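Local coordinates for protein putative glucoamylase (Bacteroides caccae ATCC 43185, PDB 4QT9) that is a putative glucoamylase with an alpha/alpha toroid fold that probably hydrolyses glycosidic bonds in glucans, at residues 25-37 / 73-86. Numbering follows the deposited sequence.
Sequences MDTVQRRTFLYFW and GIMAILAGIDRGYV
Tyr85, just past the end of helix 67-83, and Phe33 bury the most surface in this contact, meeting as a T-shaped (edge-to-face) pair: the CD2 edge of the tyrosine lies over one face of the phenylalanine, with ring planes 66° apart. Phe33, its CG anti to the backbone N (chi1 164°), extends across to helix 67-83, where CE1 lies 3.7 Å from Gly80 CA. The ring lies directly against the Gly80 backbone, where there is no side chain. Just beyond, Gly84 ends the helix in a Schellman motif, and the chain turns Tyr85 back over helix 21-37. There Arg30 CG lies over the Tyr85 ring in a CH-pi contact, 3.7 Å from its centroid. An alanine in place of Tyr85 would probably leave one face of Phe33 uncovered and the Arg30 chain without the ring it rests on. Next to this pair, Val86 CG1 sits 3.5 Å from Trp37 CE2, over the indole face, while also touching Phe33 CZ at the ring edge. At the far end, Gly73 CA packs on a Phe36 face, 3.6 Å from the ring centroid. The axes of segments 25-37 and 73-83, within the alpha/alpha toroid, come within 9.0 Å, their N-to-C directions 126° apart. Glu403 on helix 392-406 accepts a hydrogen bond from Gln29 NE2 and forms a salt bridge with Arg83, and Ile74 and Leu78 of helix 67-83 pack on helices 88-104 and 135-152.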
HETATM    1  N   MSE A  25       4.285   3.194  20.058  1.00 25.62           N
HETATM    2  CA  MSE A  25       3.566   3.450  18.817  1.00 24.52           C
HETATM    3  C   MSE A  25       3.680   4.911  18.406  1.00 31.95           C
HETATM    4  O   MSE A  25       3.898   5.189  17.226  1.00 30.78           O
HETATM    5  CB  MSE A  25       2.102   3.045  18.937  1.00 26.21           C
HETATM    6  CG  MSE A  25       1.902   1.524  18.947  1.00 31.58           C
HETATM    7 SE   MSE A  25       0.018   1.090  18.842  0.75 37.02          SE
HETATM    8  CE  MSE A  25      -0.584   1.685  20.618  1.00 34.70           C
ATOM      9  N   ASP A  26       3.609   5.836  19.381  1.00 32.41           N
ATOM     10  CA  ASP A  26       3.738   7.279  19.133  1.00 33.62           C
ATOM     11  C   ASP A  26       5.083   7.611  18.463  1.00 36.61           C
ATOM     12  O   ASP A  26       5.104   8.300  17.433  1.00 35.51           O
ATOM     13  CB  ASP A  26       3.585   8.072  20.439  1.00 37.80           C
ATOM     14  CG  ASP A  26       2.220   8.734  20.594  1.00 61.88           C
ATOM     15  OD1 ASP A  26       1.797   9.476  19.652  1.00 65.06           O
ATOM     16  OD2 ASP A  26       1.583   8.541  21.664  1.00 69.73           O
ATOM     17  N   THR A  27       6.197   7.091  19.030  1.00 32.50           N
ATOM     18  CA  THR A  27       7.557   7.264  18.489  1.00 31.15           C
ATOM     19  C   THR A  27       7.675   6.689  17.060  1.00 32.32           C
ATOM     20  O   THR A  27       8.208   7.371  16.191  1.00 31.74           O
ATOM     21  CB  THR A  27       8.590   6.594  19.419  1.00 37.74           C
ATOM     22  OG1 THR A  27       8.433   7.133  20.726  1.00 45.34           O
ATOM     23  CG2 THR A  27      10.029   6.770  18.935  1.00 29.54           C
ATOM     24  N   VAL A  28       7.207   5.435  16.834  1.00 27.33           N
ATOM     25  CA  VAL A  28       7.291   4.776  15.520  1.00 26.02           C
ATOM     26  C   VAL A  28       6.476   5.607  14.507  1.00 31.07           C
ATOM     27  O   VAL A  28       6.971   5.886  13.409  1.00 31.73           O
ATOM     28  CB  VAL A  28       6.865   3.277  15.568  1.00 27.77           C
ATOM     29  CG1 VAL A  28       6.794   2.649  14.160  1.00 25.66           C
ATOM     30  CG2 VAL A  28       7.821   2.483  16.464  1.00 27.57           C
ATOM     31  N   GLN A  29       5.289   6.068  14.911  1.00 26.99           N
ATOM     32  CA  GLN A  29       4.422   6.881  14.050  1.00 26.42           C
ATOM     33  C   GLN A  29       5.060   8.207  13.709  1.00 31.06           C
ATOM     34  O   GLN A  29       5.132   8.522  12.523  1.00 30.55           O
ATOM     35  CB  GLN A  29       3.063   7.115  14.692  1.00 27.09           C
ATOM     36  CG  GLN A  29       1.917   6.658  13.842  1.00 42.16           C
ATOM     37  CD  GLN A  29       0.617   7.049  14.480  1.00 51.84           C
ATOM     38  OE1 GLN A  29       0.383   6.860  15.691  1.00 48.05           O
ATOM     39  NE2 GLN A  29      -0.227   7.649  13.687  1.00 41.45           N
ATOM     40  N   ARG A  30       5.542   8.965  14.725  1.00 30.00           N
ATOM     41  CA  ARG A  30       6.170  10.270  14.495  0.50 30.01           C
ATOM     42  C   ARG A  30       7.350  10.168  13.521  1.00 33.75           C
ATOM     43  O   ARG A  30       7.428  10.969  12.587  1.00 33.15           O
ATOM     44  CB  ARG A  30       6.617  10.924  15.809  0.50 30.83           C
ATOM     45  CG  ARG A  30       5.878  12.227  16.089  0.50 39.48           C
ATOM     46  CD  ARG A  30       6.785  13.420  16.329  0.50 40.42           C
ATOM     47  NE  ARG A  30       6.040  14.686  16.335  0.50 39.52           N
ATOM     48  CZ  ARG A  30       5.372  15.174  17.381  0.50 52.80           C
ATOM     49  NH1 ARG A  30       5.326  14.500  18.523  0.50 41.12           N
ATOM     50  NH2 ARG A  30       4.739  16.336  17.288  0.50 40.93           N
ATOM     51  N   ARG A  31       8.238   9.167  13.696  1.00 30.16           N
ATOM     52  CA  ARG A  31       9.402   9.016  12.820  1.00 29.25           C
ATOM     53  C   ARG A  31       9.030   8.560  11.409  1.00 32.20           C
ATOM     54  O   ARG A  31       9.602   9.077  10.456  1.00 32.80           O
ATOM     55  CB  ARG A  31      10.437   8.079  13.435  1.00 28.58           C
ATOM     56  CG  ARG A  31      11.185   8.748  14.574  1.00 31.74           C
ATOM     57  CD  ARG A  31      12.549   8.160  14.689  1.00 37.31           C
ATOM     58  NE  ARG A  31      13.139   8.468  15.982  1.00 48.58           N
ATOM     59  CZ  ARG A  31      14.351   8.085  16.357  1.00 58.61           C
ATOM     60  NH1 ARG A  31      15.123   7.383  15.528  1.00 34.05           N
ATOM     61  NH2 ARG A  31      14.808   8.403  17.559  1.00 48.59           N
ATOM     62  N   THR A  32       8.099   7.611  11.270  1.00 27.07           N
ATOM     63  CA  THR A  32       7.665   7.102   9.955  1.00 26.59           C
ATOM     64  C   THR A  32       7.022   8.228   9.155  1.00 29.26           C
ATOM     65  O   THR A  32       7.272   8.347   7.955  1.00 29.78           O
ATOM     66  CB  THR A  32       6.736   5.891  10.121  1.00 30.27           C
ATOM     67  OG1 THR A  32       7.406   4.963  10.962  1.00 27.70           O
ATOM     68  CG2 THR A  32       6.427   5.208   8.796  1.00 31.13           C
ATOM     69  N   PHE A  33       6.252   9.086   9.839  1.00 26.03           N
ATOM     70  CA  PHE A  33       5.636  10.287   9.271  1.00 26.60           C
ATOM     71  C   PHE A  33       6.724  11.191   8.656  1.00 32.46           C
ATOM     72  O   PHE A  33       6.516  11.732   7.577  1.00 31.33           O
ATOM     73  CB  PHE A  33       4.857  11.056  10.369  1.00 28.59           C
ATOM     74  CG  PHE A  33       4.496  12.487  10.018  1.00 30.30           C
ATOM     75  CD1 PHE A  33       3.394  12.767   9.212  1.00 31.64           C
ATOM     76  CD2 PHE A  33       5.240  13.554  10.516  1.00 31.77           C
ATOM     77  CE1 PHE A  33       3.060  14.091   8.893  1.00 32.58           C
ATOM     78  CE2 PHE A  33       4.903  14.874  10.199  1.00 34.01           C
ATOM     79  CZ  PHE A  33       3.822  15.135   9.381  1.00 32.14           C
ATOM     80  N   LEU A  34       7.903  11.311   9.334  1.00 30.30           N
ATOM     81  CA  LEU A  34       8.990  12.165   8.838  1.00 30.12           C
ATOM     82  C   LEU A  34       9.542  11.699   7.467  1.00 33.12           C
ATOM     83  O   LEU A  34      10.023  12.571   6.728  1.00 32.63           O
ATOM     84  CB  LEU A  34      10.126  12.321   9.846  1.00 31.21           C
ATOM     85  CG  LEU A  34       9.795  13.013  11.165  1.00 36.65           C
ATOM     86  CD1 LEU A  34      11.041  13.200  11.977  1.00 36.76           C
ATOM     87  CD2 LEU A  34       9.114  14.341  10.962  1.00 39.60           C
ATOM     88  N   TYR A  35       9.396  10.373   7.084  1.00 27.23           N
ATOM     89  CA  TYR A  35       9.786   9.895   5.737  1.00 25.86           C
ATOM     90  C   TYR A  35       9.027  10.718   4.702  1.00 28.07           C
ATOM     91  O   TYR A  35       9.568  11.094   3.669  1.00 28.56           O
ATOM     92  CB  TYR A  35       9.489   8.353   5.506  1.00 25.67           C
ATOM     93  CG  TYR A  35       9.839   7.840   4.102  1.00 26.48           C
ATOM     94  CD1 TYR A  35       8.964   8.014   3.034  1.00 29.08           C
ATOM     95  CD2 TYR A  35      11.092   7.296   3.823  1.00 26.17           C
ATOM     96  CE1 TYR A  35       9.327   7.672   1.723  1.00 30.23           C
ATOM     97  CE2 TYR A  35      11.423   6.854   2.533  1.00 24.77           C
ATOM     98  CZ  TYR A  35      10.548   7.059   1.483  1.00 35.84           C
ATOM     99  OH  TYR A  35      10.894   6.686   0.195  1.00 34.14           O
ATOM    100  N   PHE A  36       7.735  10.911   4.945  1.00 23.87           N
ATOM    101  CA  PHE A  36       6.856  11.568   3.978  1.00 22.30           C
ATOM    102  C   PHE A  36       6.833  13.084   4.152  1.00 27.95           C
ATOM    103  O   PHE A  36       6.633  13.788   3.164  1.00 28.12           O
ATOM    104  CB  PHE A  36       5.458  10.970   4.068  1.00 22.79           C
ATOM    105  CG  PHE A  36       5.486   9.496   3.731  1.00 22.09           C
ATOM    106  CD1 PHE A  36       5.670   9.071   2.416  1.00 23.04           C
ATOM    107  CD2 PHE A  36       5.405   8.534   4.735  1.00 22.68           C
ATOM    108  CE1 PHE A  36       5.742   7.703   2.111  1.00 23.37           C
ATOM    109  CE2 PHE A  36       5.474   7.170   4.427  1.00 23.42           C
ATOM    110  CZ  PHE A  36       5.647   6.769   3.118  1.00 20.95           C
ATOM    111  N   TRP A  37       7.087  13.579   5.371  1.00 25.82           N
ATOM    112  CA  TRP A  37       7.117  15.007   5.631  1.00 26.83           C
ATOM    113  C   TRP A  37       8.462  15.607   5.208  1.00 32.89           C
ATOM    114  O   TRP A  37       8.491  16.456   4.315  1.00 34.11           O
ATOM    115  CB  TRP A  37       6.798  15.337   7.102  1.00 26.17           C
ATOM    116  CG  TRP A  37       6.518  16.798   7.280  1.00 29.09           C
ATOM    117  CD1 TRP A  37       7.377  17.745   7.757  1.00 32.79           C
ATOM    118  CD2 TRP A  37       5.394  17.511   6.751  1.00 29.19           C
ATOM    119  NE1 TRP A  37       6.817  18.993   7.636  1.00 32.58           N
ATOM    120  CE2 TRP A  37       5.605  18.880   7.011  1.00 33.29           C
ATOM    121  CE3 TRP A  37       4.210  17.118   6.087  1.00 30.32           C
ATOM    122  CZ2 TRP A  37       4.667  19.860   6.665  1.00 33.40           C
ATOM    123  CZ3 TRP A  37       3.291  18.090   5.730  1.00 31.41           C
ATOM    124  CH2 TRP A  37       3.512  19.439   6.032  1.00 32.53           C
ATOM    125  N   GLY A  73       1.647   7.604   1.489  1.00 22.68           N
ATOM    126  CA  GLY A  73       2.297   8.786   2.060  1.00 23.86           C
ATOM    127  C   GLY A  73       1.366   9.925   2.393  1.00 28.46           C
ATOM    128  O   GLY A  73       1.507  10.567   3.440  1.00 28.85           O
ATOM    129  N   ILE A  74       0.407  10.182   1.496  1.00 24.33           N
ATOM    130  CA  ILE A  74      -0.630  11.192   1.647  1.00 24.53           C
ATOM    131  C   ILE A  74      -1.484  10.841   2.922  1.00 25.93           C
ATOM    132  O   ILE A  74      -1.777  11.738   3.725  1.00 24.35           O
ATOM    133  CB  ILE A  74      -1.430  11.187   0.306  1.00 28.01           C
ATOM    134  CG1 ILE A  74      -0.856  12.198  -0.686  1.00 29.04           C
ATOM    135  CG2 ILE A  74      -2.927  11.306   0.465  1.00 29.45           C
ATOM    136  CD1 ILE A  74      -1.215  11.866  -2.194  1.00 35.33           C
HETATM  137  N   MSE A  75      -1.809   9.528   3.115  1.00 20.84           N
HETATM  138  CA  MSE A  75      -2.569   8.992   4.264  1.00 18.82           C
HETATM  139  C   MSE A  75      -1.727   9.109   5.523  1.00 25.17           C
HETATM  140  O   MSE A  75      -2.238   9.423   6.593  1.00 26.59           O
HETATM  141  CB  MSE A  75      -2.966   7.524   4.027  1.00 17.96           C
HETATM  142  CG  MSE A  75      -4.033   7.370   2.983  1.00 21.35           C
HETATM  143 SE   MSE A  75      -4.351   5.483   2.628  0.75 24.82          SE
HETATM  144  CE  MSE A  75      -6.320   5.459   2.934  1.00 21.80           C
ATOM    145  N   ALA A  76      -0.427   8.889   5.383  1.00 24.62           N
ATOM    146  CA  ALA A  76       0.525   9.061   6.484  1.00 25.84           C
ATOM    147  C   ALA A  76       0.588  10.560   6.900  1.00 30.30           C
ATOM    148  O   ALA A  76       0.598  10.862   8.094  1.00 30.29           O
ATOM    149  CB  ALA A  76       1.901   8.543   6.078  1.00 26.10           C
ATOM    150  N   ILE A  77       0.548  11.488   5.928  1.00 27.20           N
ATOM    151  CA  ILE A  77       0.581  12.925   6.212  1.00 27.30           C
ATOM    152  C   ILE A  77      -0.751  13.347   6.897  1.00 31.51           C
ATOM    153  O   ILE A  77      -0.723  14.100   7.875  1.00 30.67           O
ATOM    154  CB  ILE A  77       0.883  13.706   4.916  1.00 30.45           C
ATOM    155  CG1 ILE A  77       2.356  13.496   4.496  1.00 30.81           C
ATOM    156  CG2 ILE A  77       0.568  15.212   5.091  1.00 31.01           C
ATOM    157  CD1 ILE A  77       2.758  14.002   3.037  1.00 31.68           C
ATOM    158  N   LEU A  78      -1.893  12.788   6.423  1.00 27.12           N
ATOM    159  CA  LEU A  78      -3.245  13.029   6.961  1.00 28.22           C
ATOM    160  C   LEU A  78      -3.327  12.642   8.454  1.00 29.83           C
ATOM    161  O   LEU A  78      -3.814  13.421   9.273  1.00 28.97           O
ATOM    162  CB  LEU A  78      -4.260  12.231   6.129  1.00 27.94           C
ATOM    163  CG  LEU A  78      -5.692  12.730   6.014  1.00 32.74           C
ATOM    164  CD1 LEU A  78      -5.763  14.103   5.379  1.00 32.24           C
ATOM    165  CD2 LEU A  78      -6.465  11.808   5.136  1.00 34.20           C
ATOM    166  N   ALA A  79      -2.795  11.478   8.805  1.00 27.52           N
ATOM    167  CA  ALA A  79      -2.714  11.014  10.190  1.00 28.33           C
ATOM    168  C   ALA A  79      -1.859  11.985  11.046  1.00 32.54           C
ATOM    169  O   ALA A  79      -2.214  12.265  12.193  1.00 33.06           O
ATOM    170  CB  ALA A  79      -2.121   9.605  10.237  1.00 28.50           C
ATOM    171  N   GLY A  80      -0.781  12.516  10.462  1.00 28.23           N
ATOM    172  CA  GLY A  80       0.112  13.471  11.119  1.00 27.55           C
ATOM    173  C   GLY A  80      -0.574  14.795  11.408  1.00 31.37           C
ATOM    174  O   GLY A  80      -0.433  15.361  12.499  1.00 30.22           O
ATOM    175  N   ILE A  81      -1.329  15.296  10.425  1.00 27.81           N
ATOM    176  CA  ILE A  81      -2.110  16.523  10.559  1.00 28.73           C
ATOM    177  C   ILE A  81      -3.123  16.325  11.695  1.00 32.84           C
ATOM    178  O   ILE A  81      -3.226  17.177  12.569  1.00 32.07           O
ATOM    179  CB  ILE A  81      -2.821  16.891   9.212  1.00 32.00           C
ATOM    180  CG1 ILE A  81      -1.816  17.178   8.073  1.00 31.64           C
ATOM    181  CG2 ILE A  81      -3.799  18.063   9.386  1.00 33.92           C
ATOM    182  CD1 ILE A  81      -2.490  17.132   6.635  1.00 34.72           C
ATOM    183  N   ASP A  82      -3.849  15.188  11.690  1.00 30.64           N
ATOM    184  CA  ASP A  82      -4.873  14.901  12.693  1.00 32.09           C
ATOM    185  C   ASP A  82      -4.302  14.828  14.107  1.00 38.20           C
ATOM    186  O   ASP A  82      -4.958  15.283  15.043  1.00 39.24           O
ATOM    187  CB  ASP A  82      -5.630  13.600  12.366  1.00 33.75           C
ATOM    188  CG  ASP A  82      -6.962  13.505  13.097  1.00 43.89           C
ATOM    189  OD1 ASP A  82      -7.847  14.349  12.834  1.00 43.56           O
ATOM    190  OD2 ASP A  82      -7.109  12.609  13.953  1.00 49.70           O
ATOM    191  N   ARG A  83      -3.081  14.300  14.261  1.00 35.58           N
ATOM    192  CA  ARG A  83      -2.427  14.190  15.568  1.00 36.03           C
ATOM    193  C   ARG A  83      -1.745  15.493  15.992  1.00 43.06           C
ATOM    194  O   ARG A  83      -1.411  15.650  17.168  1.00 45.34           O
ATOM    195  CB  ARG A  83      -1.420  13.042  15.573  1.00 34.92           C
ATOM    196  CG  ARG A  83      -2.124  11.700  15.527  1.00 42.79           C
ATOM    197  CD  ARG A  83      -1.315  10.580  16.124  1.00 41.55           C
ATOM    198  NE  ARG A  83      -2.138   9.376  16.144  1.00 42.71           N
ATOM    199  CZ  ARG A  83      -2.725   8.883  17.228  1.00 56.83           C
ATOM    200  NH1 ARG A  83      -2.513   9.435  18.418  1.00 35.31           N
ATOM    201  NH2 ARG A  83      -3.497   7.807  17.139  1.00 51.51           N
ATOM    202  N   GLY A  84      -1.545  16.412  15.054  1.00 38.47           N
ATOM    203  CA  GLY A  84      -0.884  17.678  15.357  1.00 38.64           C
ATOM    204  C   GLY A  84       0.632  17.635  15.258  1.00 40.57           C
ATOM    205  O   GLY A  84       1.318  18.415  15.929  1.00 41.83           O
ATOM    206  N   TYR A  85       1.167  16.740  14.403  1.00 33.62           N
ATOM    207  CA  TYR A  85       2.598  16.649  14.104  1.00 32.18           C
ATOM    208  C   TYR A  85       3.022  17.943  13.358  1.00 37.24           C
ATOM    209  O   TYR A  85       4.103  18.474  13.568  1.00 38.66           O
ATOM    210  CB  TYR A  85       2.887  15.400  13.249  1.00 31.63           C
ATOM    211  CG  TYR A  85       2.718  14.046  13.916  1.00 31.49           C
ATOM    212  CD1 TYR A  85       2.461  13.939  15.280  1.00 34.23           C
ATOM    213  CD2 TYR A  85       2.899  12.869  13.198  1.00 31.11           C
ATOM    214  CE1 TYR A  85       2.311  12.694  15.894  1.00 35.88           C
ATOM    215  CE2 TYR A  85       2.756  11.618  13.800  1.00 32.14           C
ATOM    216  CZ  TYR A  85       2.474  11.532  15.153  1.00 42.54           C
ATOM    217  OH  TYR A  85       2.401  10.294  15.765  1.00 44.26           O
ATOM    218  N   VAL A  86       2.139  18.436  12.494  1.00 32.99           N
ATOM    219  CA  VAL A  86       2.268  19.681  11.734  1.00 32.55           C
ATOM    220  C   VAL A  86       0.993  20.487  11.969  1.00 36.50           C
ATOM    221  O   VAL A  86      -0.029  19.908  12.349  1.00 36.94           O
ATOM    222  CB  VAL A  86       2.557  19.440  10.225  1.00 35.57           C
ATOM    223  CG1 VAL A  86       3.928  18.807  10.037  1.00 35.58           C
ATOM    224  CG2 VAL A  86       1.486  18.581   9.570  1.00 34.43           C
TER